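Local coordinates for protein tubulin-binding cofactor A (PDB 4CQI) that probably binds beta-tubulin and acts early in the tubulin folding pathway, capturing and stabilising tubulin in a quasi-native conformation, at residues S33-T38 against A90-L95; K26-K31 against E110-A115. All coordinates share one frame; numbering follows the deposited sequence.

Interaction 1 of 2, residues S33-T38 against A90-L95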
ATOM      1  N   SER A  33      -6.228   4.463   8.964  1.00 16.25           N
ATOM      2  CA  SER A  33      -4.965   3.820   9.378  0.50 17.57           C
ATOM      3  C   SER A  33      -4.649   2.629   8.486  1.00 18.07           C
ATOM      4  O   SER A  33      -3.480   2.424   8.054  1.00 17.80           O
ATOM      5  CB  SER A  33      -5.003   3.395  10.850  0.50 18.41           C
ATOM      6  OG  SER A  33      -3.854   2.633  11.195  0.50 20.35           O
ATOM      7  N   ALA A  34      -5.666   1.833   8.178  1.00 17.79           N
ATOM      8  CA  ALA A  34      -5.458   0.701   7.284  1.00 17.38           C
ATOM      9  C   ALA A  34      -4.939   1.137   5.899  1.00 16.53           C
ATOM     10  O   ALA A  34      -4.010   0.501   5.340  1.00 16.49           O
ATOM     11  CB  ALA A  34      -6.756  -0.099   7.173  1.00 18.14           C
ATOM     12  N   LEU A  35      -5.528   2.202   5.338  1.00 15.37           N
ATOM     13  CA  LEU A  35      -5.165   2.710   4.031  1.00 15.44           C
ATOM     14  C   LEU A  35      -3.705   3.214   4.050  1.00 16.38           C
ATOM     15  O   LEU A  35      -2.915   2.922   3.139  1.00 14.09           O
ATOM     16  CB  LEU A  35      -6.104   3.832   3.559  1.00 14.25           C
ATOM     17  CG  LEU A  35      -5.684   4.571   2.277  1.00 14.12           C
ATOM     18  CD1 LEU A  35      -5.362   3.662   1.069  1.00 13.03           C
ATOM     19  CD2 LEU A  35      -6.719   5.620   1.893  1.00 13.74           C
ATOM     20  N   LYS A  36      -3.382   3.984   5.083  1.00 16.55           N
ATOM     21  CA  LYS A  36      -2.030   4.476   5.249  1.00 18.76           C
ATOM     22  C   LYS A  36      -1.028   3.310   5.231  1.00 17.63           C
ATOM     23  O   LYS A  36       0.007   3.404   4.562  1.00 17.17           O
ATOM     24  CB  LYS A  36      -1.927   5.262   6.580  1.00 22.75           C
ATOM     25  CG  LYS A  36      -0.562   5.885   6.822  1.00 28.08           C
ATOM     26  CD  LYS A  36      -0.571   6.806   8.054  1.00 33.19           C
ATOM     27  CE  LYS A  36       0.708   6.708   8.903  1.00 40.55           C
ATOM     28  NZ  LYS A  36       1.995   6.968   8.187  1.00 42.57           N
ATOM     29  N   ARG A  37      -1.329   2.229   5.948  1.00 16.70           N
ATOM     30  CA  ARG A  37      -0.449   1.011   5.933  1.00 18.78           C
ATOM     31  C   ARG A  37      -0.301   0.387   4.543  1.00 16.33           C
ATOM     32  O   ARG A  37       0.814   0.050   4.170  1.00 14.69           O
ATOM     33  CB  ARG A  37      -0.881  -0.028   6.969  0.50 20.00           C
ATOM     34  CG  ARG A  37      -0.301   0.237   8.348  0.50 22.07           C
ATOM     35  CD  ARG A  37      -0.607  -0.887   9.302  0.50 23.70           C
ATOM     36  NE  ARG A  37      -2.038  -1.040   9.456  0.50 26.11           N
ATOM     37  CZ  ARG A  37      -2.745  -0.453  10.417  0.50 25.59           C
ATOM     38  NH1 ARG A  37      -2.142   0.311  11.316  0.50 26.66           N
ATOM     39  NH2 ARG A  37      -4.039  -0.647  10.475  0.50 24.94           N
ATOM     40  N   THR A  38      -1.374   0.280   3.755  1.00 15.39           N
ATOM     41  CA  THR A  38      -1.251  -0.244   2.393  1.00 14.85           C
ATOM     42  C   THR A  38      -0.372   0.659   1.530  1.00 14.50           C
ATOM     43  O   THR A  38       0.330   0.192   0.633  1.00 14.88           O
ATOM     44  CB  THR A  38      -2.604  -0.475   1.690  1.00 16.63           C
ATOM     45  OG1 THR A  38      -3.229   0.793   1.395  1.00 16.86           O
ATOM     46  CG2 THR A  38      -3.558  -1.328   2.557  1.00 17.45           C
ATOM     47  N   ALA A  90      -8.404  -1.130  -3.174  1.00 11.95           N
ATOM     48  CA  ALA A  90      -9.534  -1.727  -2.458  1.00 12.59           C
ATOM     49  C   ALA A  90      -9.812  -0.954  -1.155  1.00 13.23           C
ATOM     50  O   ALA A  90     -10.982  -0.709  -0.792  1.00 13.31           O
ATOM     51  CB  ALA A  90      -9.290  -3.221  -2.170  1.00 12.41           C
ATOM     52  N   SER A  91      -8.742  -0.503  -0.515  1.00 13.48           N
ATOM     53  CA  SER A  91      -8.845   0.293   0.718  1.00 14.60           C
ATOM     54  C   SER A  91      -9.402   1.701   0.457  1.00 14.32           C
ATOM     55  O   SER A  91     -10.214   2.231   1.248  1.00 15.50           O
ATOM     56  CB  SER A  91      -7.454   0.312   1.397  1.00 16.00           C
ATOM     57  OG  SER A  91      -7.506   1.022   2.617  1.00 20.75           O
ATOM     58  N   VAL A  92      -8.996   2.306  -0.645  1.00 12.94           N
ATOM     59  CA  VAL A  92      -9.500   3.618  -1.057  1.00 13.94           C
ATOM     60  C   VAL A  92     -11.005   3.546  -1.291  1.00 15.55           C
ATOM     61  O   VAL A  92     -11.755   4.415  -0.814  1.00 15.02           O
ATOM     62  CB  VAL A  92      -8.769   4.178  -2.292  1.00 13.60           C
ATOM     63  CG1 VAL A  92      -9.518   5.406  -2.870  1.00 15.19           C
ATOM     64  CG2 VAL A  92      -7.310   4.539  -1.958  1.00 12.90           C
ATOM     65  N   LYS A  93     -11.445   2.504  -2.006  1.00 16.07           N
ATOM     66  CA  LYS A  93     -12.894   2.295  -2.283  1.00 18.59           C
ATOM     67  C   LYS A  93     -13.730   2.047  -1.037  1.00 17.38           C
ATOM     68  O   LYS A  93     -14.830   2.606  -0.908  1.00 20.13           O
ATOM     69  CB  LYS A  93     -13.115   1.121  -3.249  1.00 20.64           C
ATOM     70  CG  LYS A  93     -14.560   0.874  -3.653  1.00 23.61           C
ATOM     71  CD  LYS A  93     -15.090   2.019  -4.490  1.00 28.04           C
ATOM     72  CE  LYS A  93     -16.457   1.712  -5.135  1.00 32.30           C
ATOM     73  NZ  LYS A  93     -17.022   2.998  -5.678  1.00 36.38           N
ATOM     74  N   ASP A  94     -13.197   1.257  -0.119  1.00 16.93           N
ATOM     75  CA  ASP A  94     -13.841   0.991   1.140  1.00 18.86           C
ATOM     76  C   ASP A  94     -14.037   2.279   1.958  1.00 17.28           C
ATOM     77  O   ASP A  94     -15.139   2.535   2.507  1.00 14.46           O
ATOM     78  CB  ASP A  94     -13.036  -0.025   1.931  1.00 20.11           C
ATOM     79  CG  ASP A  94     -13.744  -0.471   3.191  1.00 24.02           C
ATOM     80  OD1 ASP A  94     -14.860  -1.052   3.073  1.00 23.52           O
ATOM     81  OD2 ASP A  94     -13.180  -0.319   4.286  1.00 22.85           O
ATOM     82  N   LEU A  95     -12.992   3.104   2.004  1.00 17.02           N
ATOM     83  CA  LEU A  95     -13.027   4.357   2.742  1.00 16.58           C
ATOM     84  C   LEU A  95     -13.960   5.303   2.081  1.00 17.15           C
ATOM     85  O   LEU A  95     -14.811   5.929   2.728  1.00 15.82           O
ATOM     86  CB  LEU A  95     -11.596   4.953   2.874  1.00 15.93           C
ATOM     87  CG  LEU A  95     -11.391   6.268   3.609  1.00 16.08           C
ATOM     88  CD1 LEU A  95     -12.003   6.283   5.023  1.00 14.72           C
ATOM     89  CD2 LEU A  95      -9.900   6.648   3.640  1.00 15.41           C
TER

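Interaction 2 of 2, residues K26-K31 against E110-A115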
ATOM      1  N   LYS A  26     -14.684   6.207  15.094  1.00 22.35           N
ATOM      2  CA  LYS A  26     -13.758   5.116  15.399  1.00 24.30           C
ATOM      3  C   LYS A  26     -13.491   4.256  14.151  1.00 21.99           C
ATOM      4  O   LYS A  26     -12.326   3.881  13.844  1.00 19.84           O
ATOM      5  CB  LYS A  26     -14.326   4.243  16.528  1.00 28.21           C
ATOM      6  CG  LYS A  26     -13.487   3.024  16.871  1.00 33.03           C
ATOM      7  CD  LYS A  26     -14.242   2.010  17.728  1.00 37.90           C
ATOM      8  CE  LYS A  26     -13.445   0.714  17.907  1.00 39.52           C
ATOM      9  NZ  LYS A  26     -12.522   0.774  19.087  1.00 44.64           N
ATOM     10  N   THR A  27     -14.563   3.933  13.438  1.00 18.38           N
ATOM     11  CA  THR A  27     -14.459   3.132  12.199  1.00 18.25           C
ATOM     12  C   THR A  27     -13.677   3.901  11.134  1.00 17.99           C
ATOM     13  O   THR A  27     -12.775   3.329  10.466  1.00 17.10           O
ATOM     14  CB  THR A  27     -15.859   2.729  11.724  1.00 18.76           C
ATOM     15  OG1 THR A  27     -16.406   1.825  12.707  1.00 20.82           O
ATOM     16  CG2 THR A  27     -15.821   2.054  10.375  1.00 17.83           C
ATOM     17  N   LEU A  28     -13.998   5.178  10.968  1.00 16.82           N
ATOM     18  CA  LEU A  28     -13.265   6.014  10.003  1.00 18.61           C
ATOM     19  C   LEU A  28     -11.760   6.021  10.274  1.00 19.19           C
ATOM     20  O   LEU A  28     -10.943   5.892   9.352  1.00 17.45           O
ATOM     21  CB  LEU A  28     -13.815   7.430   9.955  1.00 18.91           C
ATOM     22  CG  LEU A  28     -13.276   8.401   8.916  1.00 19.80           C
ATOM     23  CD1 LEU A  28     -13.337   7.817   7.498  1.00 18.41           C
ATOM     24  CD2 LEU A  28     -14.017   9.757   8.973  1.00 18.31           C
ATOM     25  N   ARG A  29     -11.404   6.190  11.546  1.00 20.42           N
ATOM     26  CA  ARG A  29     -10.004   6.172  11.977  1.00 22.22           C
ATOM     27  C   ARG A  29      -9.308   4.864  11.609  1.00 21.07           C
ATOM     28  O   ARG A  29      -8.195   4.881  11.061  1.00 19.94           O
ATOM     29  CB  ARG A  29      -9.956   6.438  13.503  1.00 26.48           C
ATOM     30  CG  ARG A  29      -8.618   6.839  14.086  1.00 35.55           C
ATOM     31  CD  ARG A  29      -8.794   7.283  15.552  1.00 38.05           C
ATOM     32  NE  ARG A  29      -9.305   8.662  15.669  1.00 42.60           N
ATOM     33  CZ  ARG A  29     -10.467   9.038  16.216  1.00 44.63           C
ATOM     34  NH1 ARG A  29     -11.316   8.144  16.737  1.00 53.02           N
ATOM     35  NH2 ARG A  29     -10.792  10.330  16.253  1.00 44.51           N
ATOM     36  N   ILE A  30      -9.953   3.724  11.892  1.00 19.03           N
ATOM     37  CA  ILE A  30      -9.409   2.419  11.565  1.00 19.18           C
ATOM     38  C   ILE A  30      -9.194   2.290  10.065  1.00 18.79           C
ATOM     39  O   ILE A  30      -8.150   1.790   9.625  1.00 17.97           O
ATOM     40  CB  ILE A  30     -10.333   1.279  12.040  1.00 21.45           C
ATOM     41  CG1 ILE A  30     -10.348   1.188  13.576  1.00 23.60           C
ATOM     42  CG2 ILE A  30      -9.917  -0.066  11.432  1.00 22.09           C
ATOM     43  CD1 ILE A  30     -11.595   0.477  14.100  1.00 23.56           C
ATOM     44  N   LYS A  31     -10.176   2.716   9.291  1.00 16.87           N
ATOM     45  CA  LYS A  31     -10.053   2.621   7.824  1.00 17.15           C
ATOM     46  C   LYS A  31      -8.923   3.523   7.281  1.00 16.34           C
ATOM     47  O   LYS A  31      -8.176   3.104   6.398  1.00 16.17           O
ATOM     48  CB  LYS A  31     -11.376   2.898   7.132  1.00 17.74           C
ATOM     49  CG  LYS A  31     -12.490   1.896   7.440  1.00 17.71           C
ATOM     50  CD  LYS A  31     -13.737   2.203   6.592  1.00 18.25           C
ATOM     51  CE  LYS A  31     -14.862   1.201   6.922  1.00 20.31           C
ATOM     52  NZ  LYS A  31     -14.538  -0.208   6.557  1.00 18.31           N
ATOM     53  N   GLU A 110     -10.853  17.572  11.116  1.00 24.61           N
ATOM     54  CA  GLU A 110      -9.456  17.169  10.883  1.00 22.39           C
ATOM     55  C   GLU A 110      -9.336  15.686  10.458  1.00 21.09           C
ATOM     56  O   GLU A 110      -8.466  15.350   9.621  1.00 17.50           O
ATOM     57  CB  GLU A 110      -8.576  17.441  12.115  1.00 23.33           C
ATOM     58  CG  GLU A 110      -8.258  18.941  12.276  1.00 24.23           C
ATOM     59  CD  GLU A 110      -9.421  19.738  12.825  1.00 26.32           C
ATOM     60  OE1 GLU A 110     -10.237  19.145  13.562  1.00 28.90           O
ATOM     61  OE2 GLU A 110      -9.518  20.963  12.526  1.00 27.00           O
ATOM     62  N   LEU A 111     -10.185  14.816  11.013  1.00 21.06           N
ATOM     63  CA  LEU A 111     -10.231  13.402  10.570  1.00 20.39           C
ATOM     64  C   LEU A 111     -10.758  13.285   9.150  1.00 21.22           C
ATOM     65  O   LEU A 111     -10.236  12.488   8.357  1.00 18.86           O
ATOM     66  CB  LEU A 111     -11.087  12.536  11.498  1.00 23.57           C
ATOM     67  CG  LEU A 111     -11.206  11.040  11.193  1.00 21.25           C
ATOM     68  CD1 LEU A 111      -9.863  10.346  11.076  1.00 21.75           C
ATOM     69  CD2 LEU A 111     -12.038  10.371  12.271  1.00 22.07           C
ATOM     70  N   LEU A 112     -11.786  14.061   8.800  1.00 21.56           N
ATOM     71  CA  LEU A 112     -12.241  14.081   7.410  1.00 21.90           C
ATOM     72  C   LEU A 112     -11.157  14.584   6.450  1.00 21.42           C
ATOM     73  O   LEU A 112     -10.966  14.010   5.346  1.00 20.12           O
ATOM     74  CB  LEU A 112     -13.525  14.919   7.260  1.00 24.39           C
ATOM     75  CG  LEU A 112     -14.785  14.385   7.916  1.00 25.47           C
ATOM     76  CD1 LEU A 112     -15.874  15.456   7.742  1.00 28.30           C
ATOM     77  CD2 LEU A 112     -15.204  13.063   7.256  1.00 25.50           C
ATOM     78  N   ASP A 113     -10.417  15.618   6.855  1.00 19.19           N
ATOM     79  CA  ASP A 113      -9.330  16.153   6.013  1.00 20.61           C
ATOM     80  C   ASP A 113      -8.262  15.084   5.868  1.00 19.36           C
ATOM     81  O   ASP A 113      -7.774  14.851   4.767  1.00 21.10           O
ATOM     82  CB  ASP A 113      -8.676  17.415   6.592  1.00 23.33           C
ATOM     83  CG  ASP A 113      -9.556  18.669   6.485  1.00 29.47           C
ATOM     84  OD1 ASP A 113     -10.580  18.671   5.776  1.00 33.98           O
ATOM     85  OD2 ASP A 113      -9.213  19.694   7.136  1.00 36.40           O
ATOM     86  N   LEU A 114      -7.922  14.420   6.960  1.00 16.63           N
ATOM     87  CA  LEU A 114      -6.933  13.368   6.923  1.00 17.50           C
ATOM     88  C   LEU A 114      -7.384  12.192   6.006  1.00 16.61           C
ATOM     89  O   LEU A 114      -6.576  11.638   5.256  1.00 16.27           O
ATOM     90  CB  LEU A 114      -6.691  12.853   8.323  1.00 17.08           C
ATOM     91  CG  LEU A 114      -5.677  11.733   8.445  1.00 17.62           C
ATOM     92  CD1 LEU A 114      -4.328  12.190   7.904  1.00 19.48           C
ATOM     93  CD2 LEU A 114      -5.594  11.267   9.891  1.00 18.51           C
ATOM     94  N   ALA A 115      -8.645  11.791   6.113  1.00 16.08           N
ATOM     95  CA  ALA A 115      -9.158  10.712   5.249  1.00 16.16           C
ATOM     96  C   ALA A 115      -9.034  11.127   3.768  1.00 16.87           C
ATOM     97  O   ALA A 115      -8.540  10.359   2.910  1.00 14.94           O
ATOM     98  CB  ALA A 115     -10.622  10.382   5.596  1.00 14.56           C
TER

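Interaction 1 of 2, residues S33-T38 against A90-L95
S91 meets L35 where the antiparallel helices 23-62 and 67-100 pack together in the three-helix bundle of this cofactor. The short segments run at 161° to each other, with axes 9.4 Å apart at closest approach. S91 OG is anti to its own backbone N (chi1 -178°), and it touches the root of L35. S91 OG lies 3.2 Å from L35 CA and is also close to L35 CB. The small serine matches a close backbone approach, since the CA atoms of L35 and S91 are 5.5 Å apart. T38 OG1 is 4.3 Å from S91 CB. T38 OG1 donates a hydrogen bond of 2.8 Å to L35 O, one turn back in its own helix. V92 comes next. V92 CG2 packs on L35 CD1 at 3.7 Å, the two side chains set at a slant. L95 closes the patch one turn further along. L95 CD2 meets L35 CD2 at 3.8 Å, with the side chains at about a right angle. T118 and M119 of helix 109-125 also touch L35. No hydrogen bond links the two segments. The contact is apolar at V92 and L95, but at S91 a hydroxyl oxygen packs against L35 CA and CB.

Interaction 2 of 2, residues K26-K31 against E110-A115
Chi1 puts CG of L28 and of L111 anti to the backbone N, at -174° and -179°, and from there their branches meet between helices 23-62 and 109-125. These are the first and third helices of the three-helix bundle, and here they run roughly parallel. The segment axes make an angle of 29° and come within 10.4 Å. The two leucines lie alongside, pointing opposite ways. L28 CD2 lies 3.8 Å from L111 CG, and L111 CD2 also packs against that methyl. The same L28 CD2 touches L112 CD2 at 3.9 Å. The CB of L112 points away from helix 23-62, yet CD2 swings back to L28. The other branch of L28 turns to A115, with L28 CD1 and A115 CB 4.2 Å apart. L95 and L99 of helix 67-100 also touch L28, so all three helices meet at this side chain. R29 lies at the solvent-exposed margin. Its side chain crosses L111 at about a right angle, and its NH2 forms a salt bridge with E25, one turn back. L111 CD2 sits over one face of the R29 guanidinium, 4.1 Å above the plane and displaced toward the rim.

In the fold
Interactions 1 and 2 share helix 23-62, which packs against helix 67-100 in the first and helix 109-125 in the second. Their centres are about 11 Å apart. Interaction 1 lies about 8 Å from the centre of the chain and interaction 2 about 17 Å, both measured between centres. They also touch directly. L95 packs on L28 and so joins the two apolar patches. L95 CD1 also lies 4.0 Å from K31 CB. Beside them, K31 NZ and D94 OD2 form a salt bridge of 2.6 Å, a polar link between the contacts. Helix 23-62 thus faces helix 67-100 antiparallel and helix 109-125 roughly parallel.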